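Local coordinates for protein seryl-tRNA synthetase, cytoplasmic (Candida albicans, PDB 3QO8) that attaches serine to tRNA(Ser) in two steps, first activating it with ATP to Ser-AMP and then transferring it to the acceptor end of the tRNA, at residues A[110-116]-A[346-350]; A[267-273]-A[302-308]; A[315-319]-A[400-404]. All blocks are in the same frame, centred on the assembly; numbering follows the deposited sequence. Where two conformers were deposited one is given.

From the N terminus, the chain runs through the long helices 30-65 and 74-107 of the tRNA-binding extension and enters contact 1 at residues 110-116. Contact 1 closes only at 346-350, so it ties the link after the helical arm to the catalytic core. Contact 2 (267-273 with 302-308) lies wholly within that loop and joins two neighbouring antiparallel strands. Contact 3 opens at 315-319, still within the loop, but closes beyond it at 400-404, so contacts 1 and 3 cross. Contacts 2 and 3, in series, both reach one sheet, in which strands 297-307 and 399-404 are neighbours, and the bound seryl-adenylate analogue; the Arg270-Glu315 salt bridge joins them. Lys350 packs on Phe316 where contacts 1 and 3 touch.

Contact 1. Residues A[110-116]-A[346-350]; sequences NIVHESV and NAAAK
Neither segment is regular helix or strand; they run in the same direction, Asn110 beside Ala347 (CA-CA 5.5 Å) and Val112 beside Ala349 (CA-CA 4.5 Å). Asn346 accepts a hydrogen bond at O from Asn110 N, 2.7 Å. Ala347 O takes a second from Asn110 ND2 at 3.0 Å, placed by chi1 t; ND2 also hydrogen-bonds Thr374. Ala348 points its CB away. Ala349 CB lies 3.3 Å from Ile111 O, and Ala349 O accepts from His113 N at 2.9 Å. Lys350 is extended through chi3, with chi4 p. Its CG packs on Val116 CG2 at 4.0 Å, and its NZ donates to Ser115 OG at 2.8 Å. Ser115 sits in a type I turn, His113 to Val116, closed by Val116 N to His113 O at 2.9 Å. Ser115 OG also hydrogen-bonds His113 ND1 at 2.8 Å. Ala349 and Lys350 both face Asn372, a classic beta bulge. It opens strand 350-358 of the catalytic core, and the linker after helix 74-107 runs beside the loop leading into it.

Contact 2. Residues A[267-273]-A[302-308]; sequences LPVRYAG and EQFVLTE. With SSA (5'-O-(N-(L-seryl)-sulfamoyl)adenosine), chain B.
Strands 269-273 and 302-307 pair antiparallel, with axes 4.7 Å apart at closest approach and 164° between their directions. The register sets Val269 opposite Leu306, Tyr271 opposite Phe304 and Gly273 opposite Glu302 as hydrogen-bonded pairs. Arg270-Val305 and Ala272-Gln303 are the non-hydrogen-bonded pairs between them.

Leu306 and Leu267 each bury 67 Å². Leu306 (chi1 m, chi2 p) exchanges two bonds with Val269: Val269 N to Leu306 O and Leu306 N to Val269 O, both 3.0 Å. Its CD1 touches Val269 CG1 at 4.4 Å and Tyr271 CE2 at 4.2 Å. Leu267, just after helix 263-266 and before the cis peptide to Pro268, puts CD2 4.3 Å from Leu306 CB. Its CD1 lies 4.1 Å from Glu308 CG.

Tyr271, chi1 m, buries 62 Å². Its N donates to Phe304 O at 2.7 Å, and Phe304 N donates to Tyr271 O at 2.9 Å. Its hydroxyl bonds His255. Further along, Gly273 N meets Glu302 O at 2.7 Å and Glu302 N meets Gly273 O at 2.8 Å. Glu302 (chi1 t, chi2 p) turns its carboxylate to the ligand: SSA OG donates to Glu302 OE1 and SSA N10 to Glu302 OE2, each 2.7 Å. It thus reads the seryl hydroxyl and amine.

The pair lies inside the largely antiparallel sheet of the class II catalytic core; strand 205-208 pairs parallel with 269-278, and strand 399-404 antiparallel with 297-307. Helix 248-252 covers the Tyr271-Phe304 face, and helix 312-329 covers the Val305 face.

Contact 3. Residues A[315-319]-A[400-404]; sequences EFDRM and CLNST. With SSA (5'-O-(N-(L-seryl)-sulfamoyl)adenosine), chain B.
Helix 315-319 lies on strand 400-404 with the two axes 9.2 Å apart at closest approach and only 14° between their directions. The nearest CA pairs are Phe316-Leu401 at 7.0 Å and Met319-Ser403 at 6.8 Å. No hydrogen bond crosses the segments.

Apolar packing holds the contact. Leu401 and Met319 bury most surface, 85 Å² each. Met319 (chi1 m, chi2 t, chi3 p) sets SD 3.5 Å from Leu401 CB and CE 4.0 Å from Ser403 CB. Leu401 CD2 lies 3.6 Å from Phe316 CB and sits at the edge of the Phe316 ring. Leu401 CD1 is 4.1 Å from Glu315 CG.

Polar bonds stay mostly within the helix or reach outward. Met319 N donates to Glu315 O at 2.8 Å, a helical turn. Arg318 NH1 makes a salt bridge to Glu315 OE1 at 3.0 Å, and Glu315 OE2 bridges to Arg270 of the adjoining contact.

Ligand contacts come from the strand. Side chains alternate, so Leu401 and Ser403 point to the helix while Asn402 points away from it. Asn402 OD1 is 3.1 Å from SSA CA. Thr404 OG1 donates to SSA OG at 2.6 Å and is also bonded by Ser369 N. The arrangement is a helix packed on one face of the class II synthetase sheet, with the serine pocket on the other.

Contact 1. Residues A[110-116]-A[346-350]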
loop_
_atom_site.group_PDB
_atom_site.type_symbol
_atom_site.label_atom_id
_atom_site.label_comp_id
_atom_site.label_asym_id
_atom_site.label_seq_id
_atom_site.Cartn_x
_atom_site.Cartn_y
_atom_site.Cartn_z
ATOM N N ASN A 110 -23.682 12.464 13.346
ATOM C CA ASN A 110 -24.541 13.210 12.441
ATOM C C ASN A 110 -26.020 12.915 12.757
ATOM O O ASN A 110 -26.348 11.857 13.312
ATOM C CB ASN A 110 -24.213 12.808 11.001
ATOM C CG ASN A 110 -24.641 13.848 9.993
ATOM O OD1 ASN A 110 -25.219 14.866 10.352
ATOM N ND2 ASN A 110 -24.333 13.606 8.722
ATOM N N ILE A 111 -26.909 13.842 12.412
ATOM C CA ILE A 111 -28.342 13.635 12.648
ATOM C C ILE A 111 -28.871 12.497 11.796
ATOM O O ILE A 111 -28.840 12.564 10.565
ATOM C CB ILE A 111 -29.173 14.884 12.313
ATOM C CG1 ILE A 111 -28.662 16.095 13.093
ATOM C CG2 ILE A 111 -30.664 14.626 12.588
ATOM C CD1 ILE A 111 -28.404 15.795 14.527
ATOM N N VAL A 112 -29.357 11.451 12.449
ATOM C CA VAL A 112 -29.938 10.329 11.731
ATOM C C VAL A 112 -31.198 10.736 10.976
ATOM O O VAL A 112 -32.134 11.295 11.546
ATOM C CB VAL A 112 -30.269 9.159 12.667
ATOM C CG1 VAL A 112 -30.888 8.035 11.866
ATOM C CG2 VAL A 112 -29.006 8.696 13.377
ATOM N N HIS A 113 -31.204 10.442 9.684
ATOM C CA HIS A 113 -32.312 10.795 8.822
ATOM C C HIS A 113 -33.592 10.115 9.306
ATOM O O HIS A 113 -33.583 8.950 9.714
ATOM C CB HIS A 113 -31.990 10.403 7.384
ATOM C CG HIS A 113 -32.952 10.952 6.379
ATOM N ND1 HIS A 113 -33.932 10.181 5.792
ATOM C CD2 HIS A 113 -33.091 12.195 5.864
ATOM C CE1 HIS A 113 -34.626 10.923 4.949
ATOM N NE2 HIS A 113 -34.136 12.148 4.972
ATOM N N GLU A 114 -34.689 10.863 9.281
ATOM C CA GLU A 114 -35.974 10.370 9.783
ATOM C C GLU A 114 -36.451 9.066 9.163
ATOM O O GLU A 114 -37.272 8.359 9.748
ATOM C CB GLU A 114 -37.051 11.442 9.609
ATOM C CG GLU A 114 -36.910 12.603 10.574
ATOM C CD GLU A 114 -37.152 12.191 12.016
ATOM O OE1 GLU A 114 -37.590 11.039 12.241
ATOM O OE2 GLU A 114 -36.909 13.018 12.925
ATOM N N SER A 115 -35.952 8.740 7.981
ATOM C CA SER A 115 -36.398 7.531 7.305
ATOM C C SER A 115 -35.680 6.274 7.800
ATOM O O SER A 115 -36.066 5.174 7.438
ATOM C CB SER A 115 -36.218 7.659 5.797
ATOM O OG SER A 115 -34.848 7.555 5.448
ATOM N N VAL A 116 -34.639 6.439 8.613
ATOM C CA VAL A 116 -33.861 5.304 9.108
ATOM C C VAL A 116 -34.567 4.585 10.264
ATOM O O VAL A 116 -35.062 5.228 11.185
ATOM C CB VAL A 116 -32.439 5.742 9.555
ATOM C CG1 VAL A 116 -31.675 4.577 10.188
ATOM C CG2 VAL A 116 -31.642 6.309 8.360
ATOM N N ASN A 346 -20.449 7.716 12.775
ATOM C CA ASN A 346 -20.766 9.104 13.105
ATOM C C ASN A 346 -21.118 9.971 11.899
ATOM O O ASN A 346 -21.973 10.843 11.989
ATOM C CB ASN A 346 -19.600 9.781 13.844
ATOM C CG ASN A 346 -19.358 9.209 15.221
ATOM O OD1 ASN A 346 -20.155 8.433 15.738
ATOM N ND2 ASN A 346 -18.238 9.591 15.826
ATOM N N ALA A 347 -20.438 9.761 10.778
ATOM C CA ALA A 347 -20.611 10.664 9.645
ATOM C C ALA A 347 -21.922 10.438 8.891
ATOM O O ALA A 347 -22.462 11.363 8.295
ATOM C CB ALA A 347 -19.391 10.591 8.685
ATOM N N ALA A 348 -22.441 9.210 8.929
ATOM C CA ALA A 348 -23.573 8.843 8.087
ATOM C C ALA A 348 -24.908 9.287 8.673
ATOM O O ALA A 348 -25.217 8.973 9.821
ATOM C CB ALA A 348 -23.584 7.330 7.847
ATOM N N ALA A 349 -25.691 10.020 7.880
ATOM C CA ALA A 349 -27.071 10.326 8.239
ATOM C C ALA A 349 -27.987 9.191 7.773
ATOM O O ALA A 349 -29.056 8.989 8.336
ATOM C CB ALA A 349 -27.518 11.654 7.629
ATOM N N LYS A 350 -27.551 8.457 6.751
ATOM C CA LYS A 350 -28.312 7.330 6.208
ATOM C C LYS A 350 -27.350 6.410 5.484
ATOM O O LYS A 350 -26.441 6.891 4.798
ATOM C CB LYS A 350 -29.365 7.835 5.218
ATOM C CG LYS A 350 -30.278 6.750 4.642
ATOM C CD LYS A 350 -31.273 7.343 3.659
ATOM C CE LYS A 350 -32.223 6.280 3.106
ATOM N NZ LYS A 350 -33.144 5.695 4.136
#

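Contact 2. Residues A[267-273]-A[302-308]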
loop_
_atom_site.group_PDB
_atom_site.type_symbol
_atom_site.label_atom_id
_atom_site.label_comp_id
_atom_site.label_asym_id
_atom_site.label_seq_id
_atom_site.Cartn_x
_atom_site.Cartn_y
_atom_site.Cartn_z
ATOM N N LEU A 267 -21.161 21.732 -9.366
ATOM C CA LEU A 267 -21.523 20.470 -8.726
ATOM C C LEU A 267 -22.662 19.832 -9.508
ATOM O O LEU A 267 -23.392 20.527 -10.212
ATOM C CB LEU A 267 -21.960 20.729 -7.279
ATOM C CG LEU A 267 -20.907 21.344 -6.351
ATOM C CD1 LEU A 267 -21.524 21.723 -5.006
ATOM C CD2 LEU A 267 -19.760 20.351 -6.168
ATOM N N PRO A 268 -22.832 18.506 -9.378
ATOM C CA PRO A 268 -22.043 17.628 -8.511
ATOM C C PRO A 268 -20.677 17.300 -9.092
ATOM O O PRO A 268 -20.485 17.334 -10.308
ATOM C CB PRO A 268 -22.883 16.345 -8.476
ATOM C CG PRO A 268 -23.512 16.310 -9.825
ATOM C CD PRO A 268 -23.875 17.761 -10.104
ATOM N N VAL A 269 -19.724 17.006 -8.220
ATOM C CA VAL A 269 -18.429 16.485 -8.637
ATOM C C VAL A 269 -18.380 15.012 -8.226
ATOM O O VAL A 269 -18.590 14.692 -7.059
ATOM C CB VAL A 269 -17.282 17.250 -7.961
ATOM C CG1 VAL A 269 -15.993 16.489 -8.085
ATOM C CG2 VAL A 269 -17.149 18.660 -8.548
ATOM N N ARG A 270 -18.121 14.128 -9.177
ATOM C CA ARG A 270 -18.151 12.697 -8.910
ATOM C C ARG A 270 -16.792 12.054 -9.187
ATOM O O ARG A 270 -16.263 12.183 -10.288
ATOM C CB ARG A 270 -19.221 12.043 -9.779
ATOM C CG ARG A 270 -20.637 12.658 -9.599
ATOM C CD ARG A 270 -21.684 11.826 -10.331
ATOM N NE ARG A 270 -23.059 12.233 -10.020
ATOM C CZ ARG A 270 -23.878 12.826 -10.882
ATOM N NH1 ARG A 270 -23.464 13.077 -12.118
ATOM N NH2 ARG A 270 -25.118 13.149 -10.518
ATOM N N TYR A 271 -16.236 11.370 -8.188
ATOM C CA TYR A 271 -14.948 10.689 -8.345
ATOM C C TYR A 271 -15.097 9.163 -8.289
ATOM O O TYR A 271 -15.791 8.627 -7.426
ATOM C CB TYR A 271 -13.957 11.131 -7.273
ATOM C CG TYR A 271 -13.568 12.581 -7.406
ATOM C CD1 TYR A 271 -12.844 13.024 -8.512
ATOM C CD2 TYR A 271 -13.944 13.509 -6.452
ATOM C CE1 TYR A 271 -12.494 14.379 -8.655
ATOM C CE2 TYR A 271 -13.599 14.850 -6.584
ATOM C CZ TYR A 271 -12.873 15.274 -7.684
ATOM O OH TYR A 271 -12.541 16.606 -7.808
ATOM N N ALA A 272 -14.454 8.493 -9.237
ATOM C CA ALA A 272 -14.267 7.056 -9.199
ATOM C C ALA A 272 -12.914 6.820 -8.534
ATOM O O ALA A 272 -11.865 6.818 -9.199
ATOM C CB ALA A 272 -14.294 6.495 -10.607
ATOM N N GLY A 273 -12.937 6.649 -7.215
ATOM C CA GLY A 273 -11.714 6.519 -6.446
ATOM C C GLY A 273 -11.141 5.127 -6.569
ATOM O O GLY A 273 -11.880 4.161 -6.609
ATOM N N GLU A 302 -14.200 3.114 -5.461
ATOM C CA GLU A 302 -15.059 3.882 -4.579
ATOM C C GLU A 302 -15.802 4.957 -5.379
ATOM O O GLU A 302 -15.212 5.613 -6.242
ATOM C CB GLU A 302 -14.159 4.592 -3.549
ATOM C CG GLU A 302 -14.897 5.467 -2.541
ATOM C CD GLU A 302 -15.605 4.652 -1.463
ATOM O OE1 GLU A 302 -15.608 3.402 -1.570
ATOM O OE2 GLU A 302 -16.146 5.261 -0.501
ATOM N N GLN A 303 -17.087 5.146 -5.098
ATOM C CA GLN A 303 -17.793 6.337 -5.576
ATOM C C GLN A 303 -17.669 7.428 -4.526
ATOM O O GLN A 303 -18.006 7.209 -3.361
ATOM C CB GLN A 303 -19.290 6.060 -5.753
ATOM C CG GLN A 303 -19.638 4.997 -6.744
ATOM C CD GLN A 303 -21.144 4.838 -6.853
ATOM O OE1 GLN A 303 -21.837 5.744 -7.305
ATOM N NE2 GLN A 303 -21.655 3.697 -6.412
ATOM N N PHE A 304 -17.200 8.609 -4.914
ATOM C CA PHE A 304 -17.202 9.708 -3.965
ATOM C C PHE A 304 -17.771 10.935 -4.652
ATOM O O PHE A 304 -17.307 11.333 -5.726
ATOM C CB PHE A 304 -15.813 10.017 -3.381
ATOM C CG PHE A 304 -15.862 11.037 -2.258
ATOM C CD1 PHE A 304 -15.993 10.624 -0.933
ATOM C CD2 PHE A 304 -15.858 12.391 -2.532
ATOM C CE1 PHE A 304 -16.072 11.550 0.096
ATOM C CE2 PHE A 304 -15.943 13.333 -1.505
ATOM C CZ PHE A 304 -16.052 12.914 -0.194
ATOM N N VAL A 305 -18.772 11.536 -4.025
ATOM C CA VAL A 305 -19.526 12.602 -4.669
ATOM C C VAL A 305 -19.747 13.771 -3.729
ATOM O O VAL A 305 -20.037 13.583 -2.553
ATOM C CB VAL A 305 -20.908 12.100 -5.155
ATOM C CG1 VAL A 305 -21.656 13.224 -5.880
ATOM C CG2 VAL A 305 -20.750 10.889 -6.065
ATOM N N LEU A 306 -19.599 14.976 -4.270
ATOM C CA LEU A 306 -19.940 16.196 -3.567
ATOM C C LEU A 306 -21.087 16.827 -4.329
ATOM O O LEU A 306 -21.055 16.908 -5.560
ATOM C CB LEU A 306 -18.738 17.156 -3.545
ATOM C CG LEU A 306 -17.434 16.707 -2.889
ATOM C CD1 LEU A 306 -16.664 15.789 -3.813
ATOM C CD2 LEU A 306 -16.554 17.929 -2.578
ATOM N N THR A 307 -22.111 17.261 -3.603
ATOM C CA THR A 307 -23.280 17.855 -4.211
ATOM C C THR A 307 -23.727 19.052 -3.384
ATOM O O THR A 307 -23.256 19.258 -2.265
ATOM C CB THR A 307 -24.506 16.894 -4.179
ATOM O OG1 THR A 307 -25.031 16.843 -2.845
ATOM C CG2 THR A 307 -24.133 15.478 -4.599
ATOM N N GLU A 308 -24.676 19.805 -3.926
ATOM C CA GLU A 308 -25.380 20.817 -3.152
ATOM C C GLU A 308 -26.204 20.146 -2.064
ATOM O O GLU A 308 -26.714 19.037 -2.256
ATOM C CB GLU A 308 -26.300 21.633 -4.052
ATOM C CG GLU A 308 -25.607 22.255 -5.240
ATOM C CD GLU A 308 -26.484 23.270 -5.936
ATOM O OE1 GLU A 308 -26.746 23.099 -7.141
ATOM O OE2 GLU A 308 -26.911 24.240 -5.275
HETATM N N10 SSA B . -15.815 4.263 1.946
HETATM C CA SSA B . -16.889 3.367 2.370
HETATM C CB SSA B . -17.680 2.886 1.154
HETATM O OG SSA B . -16.885 1.981 0.362
HETATM C C9 SSA B . -16.325 2.192 3.117
HETATM O O9 SSA B . -15.117 2.012 3.213
HETATM N N8 SSA B . -17.215 1.363 3.656
HETATM S S1 SSA B . -16.828 -0.086 4.218
HETATM O O1S SSA B . -16.052 -0.037 5.423
HETATM O O2S SSA B . -18.032 -0.815 4.444
HETATM O "O5'" SSA B . -16.039 -0.860 3.144
HETATM C "C5'" SSA B . -16.538 -0.991 1.823
HETATM C "C4'" SSA B . -16.424 -2.454 1.382
HETATM O "O4'" SSA B . -15.078 -2.945 1.403
HETATM C "C3'" SSA B . -17.182 -3.420 2.265
HETATM O "O3'" SSA B . -18.583 -3.371 1.955
HETATM C "C2'" SSA B . -16.518 -4.738 1.887
HETATM O "O2'" SSA B . -17.038 -5.221 0.634
HETATM C "C1'" SSA B . -15.058 -4.342 1.665
HETATM N N9 SSA B . -14.264 -4.604 2.884
HETATM C C8 SSA B . -14.347 -3.957 4.058
HETATM N N7 SSA B . -13.464 -4.508 4.918
HETATM C C5 SSA B . -12.828 -5.497 4.262
HETATM C C6 SSA B . -11.831 -6.384 4.618
HETATM N N6 SSA B . -11.325 -6.334 5.870
HETATM N N1 SSA B . -11.385 -7.282 3.710
HETATM C C2 SSA B . -11.901 -7.316 2.475
HETATM N N3 SSA B . -12.860 -6.460 2.099
HETATM C C4 SSA B . -13.342 -5.557 2.982
#

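Contact 3. Residues A[315-319]-A[400-404]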
loop_
_atom_site.group_PDB
_atom_site.type_symbol
_atom_site.label_atom_id
_atom_site.label_comp_id
_atom_site.label_asym_id
_atom_site.label_seq_id
_atom_site.Cartn_x
_atom_site.Cartn_y
_atom_site.Cartn_z
ATOM N N GLU A 315 -28.928 12.237 -5.082
ATOM C CA GLU A 315 -27.643 11.648 -5.452
ATOM C C GLU A 315 -27.430 10.294 -4.779
ATOM O O GLU A 315 -26.893 9.371 -5.396
ATOM C CB GLU A 315 -26.487 12.572 -5.087
ATOM C CG GLU A 315 -25.135 12.070 -5.622
ATOM C CD GLU A 315 -25.053 12.097 -7.141
ATOM O OE1 GLU A 315 -25.743 12.936 -7.763
ATOM O OE2 GLU A 315 -24.290 11.285 -7.715
ATOM N N PHE A 316 -27.834 10.191 -3.510
ATOM C CA PHE A 316 -27.731 8.928 -2.762
ATOM C C PHE A 316 -28.427 7.803 -3.535
ATOM O O PHE A 316 -27.887 6.701 -3.674
ATOM C CB PHE A 316 -28.360 9.103 -1.365
ATOM C CG PHE A 316 -28.412 7.837 -0.534
ATOM C CD1 PHE A 316 -27.386 7.518 0.334
ATOM C CD2 PHE A 316 -29.518 6.992 -0.594
ATOM C CE1 PHE A 316 -27.439 6.364 1.121
ATOM C CE2 PHE A 316 -29.576 5.823 0.185
ATOM C CZ PHE A 316 -28.541 5.517 1.046
ATOM N N ASP A 317 -29.631 8.079 -4.035
ATOM C CA ASP A 317 -30.366 7.078 -4.819
ATOM C C ASP A 317 -29.615 6.729 -6.111
ATOM O O ASP A 317 -29.539 5.560 -6.511
ATOM C CB ASP A 317 -31.786 7.548 -5.138
ATOM C CG ASP A 317 -32.696 7.533 -3.921
ATOM O OD1 ASP A 317 -32.429 6.770 -2.970
ATOM O OD2 ASP A 317 -33.686 8.286 -3.918
ATOM N N ARG A 318 -29.051 7.743 -6.755
ATOM C CA ARG A 318 -28.267 7.558 -7.971
ATOM C C ARG A 318 -27.055 6.656 -7.716
ATOM O O ARG A 318 -26.719 5.791 -8.524
ATOM C CB ARG A 318 -27.814 8.927 -8.475
ATOM C CG ARG A 318 -27.354 8.973 -9.915
ATOM C CD ARG A 318 -27.363 10.413 -10.432
ATOM N NE ARG A 318 -28.721 10.932 -10.580
ATOM C CZ ARG A 318 -29.173 12.055 -10.027
ATOM N NH1 ARG A 318 -28.383 12.809 -9.270
ATOM N NH2 ARG A 318 -30.429 12.427 -10.233
ATOM N N MET A 319 -26.392 6.876 -6.584
ATOM C CA MET A 319 -25.174 6.136 -6.267
ATOM C C MET A 319 -25.428 4.660 -5.936
ATOM O O MET A 319 -24.698 3.785 -6.411
ATOM C CB MET A 319 -24.406 6.811 -5.126
ATOM C CG MET A 319 -23.875 8.189 -5.504
ATOM S SD MET A 319 -23.309 9.127 -4.083
ATOM C CE MET A 319 -21.849 8.186 -3.606
ATOM N N CYS A 400 -21.309 15.509 1.260
ATOM C CA CYS A 400 -20.466 14.419 0.785
ATOM C C CYS A 400 -21.179 13.088 0.932
ATOM O O CYS A 400 -21.799 12.805 1.956
ATOM C CB CYS A 400 -19.151 14.364 1.552
ATOM S SG CYS A 400 -18.301 15.974 1.510
ATOM N N LEU A 401 -21.062 12.278 -0.107
ATOM C CA LEU A 401 -21.595 10.930 -0.099
ATOM C C LEU A 401 -20.493 10.009 -0.552
ATOM O O LEU A 401 -19.618 10.408 -1.329
ATOM C CB LEU A 401 -22.760 10.822 -1.075
ATOM C CG LEU A 401 -23.949 11.762 -0.857
ATOM C CD1 LEU A 401 -23.862 12.950 -1.803
ATOM C CD2 LEU A 401 -25.256 10.990 -1.092
ATOM N N ASN A 402 -20.522 8.774 -0.069
ATOM C CA ASN A 402 -19.572 7.787 -0.536
ATOM C C ASN A 402 -20.273 6.453 -0.653
ATOM O O ASN A 402 -21.194 6.154 0.122
ATOM C CB ASN A 402 -18.360 7.699 0.400
ATOM C CG ASN A 402 -18.700 7.078 1.750
ATOM O OD1 ASN A 402 -18.660 5.850 1.917
ATOM N ND2 ASN A 402 -19.025 7.925 2.727
ATOM N N SER A 403 -19.869 5.665 -1.643
ATOM C CA SER A 403 -20.417 4.327 -1.801
ATOM C C SER A 403 -19.393 3.402 -2.432
ATOM O O SER A 403 -18.741 3.757 -3.411
ATOM C CB SER A 403 -21.702 4.352 -2.635
ATOM O OG SER A 403 -22.143 3.030 -2.938
ATOM N N THR A 404 -19.246 2.210 -1.870
ATOM C CA THR A 404 -18.450 1.203 -2.538
ATOM C C THR A 404 -18.995 1.021 -3.953
ATOM O O THR A 404 -20.203 0.994 -4.145
ATOM C CB THR A 404 -18.572 -0.146 -1.832
ATOM O OG1 THR A 404 -18.426 0.036 -0.417
ATOM C CG2 THR A 404 -17.525 -1.121 -2.362
HETATM N N10 SSA B . -15.815 4.263 1.946
HETATM C CA SSA B . -16.889 3.367 2.370
HETATM C CB SSA B . -17.680 2.886 1.154
HETATM O OG SSA B . -16.885 1.981 0.362
HETATM C C9 SSA B . -16.325 2.192 3.117
HETATM O O9 SSA B . -15.117 2.012 3.213
HETATM N N8 SSA B . -17.215 1.363 3.656
HETATM S S1 SSA B . -16.828 -0.086 4.218
HETATM O O1S SSA B . -16.052 -0.037 5.423
HETATM O O2S SSA B . -18.032 -0.815 4.444
HETATM O "O5'" SSA B . -16.039 -0.860 3.144
HETATM C "C5'" SSA B . -16.538 -0.991 1.823
HETATM C "C4'" SSA B . -16.424 -2.454 1.382
HETATM O "O4'" SSA B . -15.078 -2.945 1.403
HETATM C "C3'" SSA B . -17.182 -3.420 2.265
HETATM O "O3'" SSA B . -18.583 -3.371 1.955
HETATM C "C2'" SSA B . -16.518 -4.738 1.887
HETATM O "O2'" SSA B . -17.038 -5.221 0.634
HETATM C "C1'" SSA B . -15.058 -4.342 1.665
HETATM N N9 SSA B . -14.264 -4.604 2.884
HETATM C C8 SSA B . -14.347 -3.957 4.058
HETATM N N7 SSA B . -13.464 -4.508 4.918
HETATM C C5 SSA B . -12.828 -5.497 4.262
HETATM C C6 SSA B . -11.831 -6.384 4.618
HETATM N N6 SSA B . -11.325 -6.334 5.870
HETATM N N1 SSA B . -11.385 -7.282 3.710
HETATM C C2 SSA B . -11.901 -7.316 2.475
HETATM N N3 SSA B . -12.860 -6.460 2.099
HETATM C C4 SSA B . -13.342 -5.557 2.982
#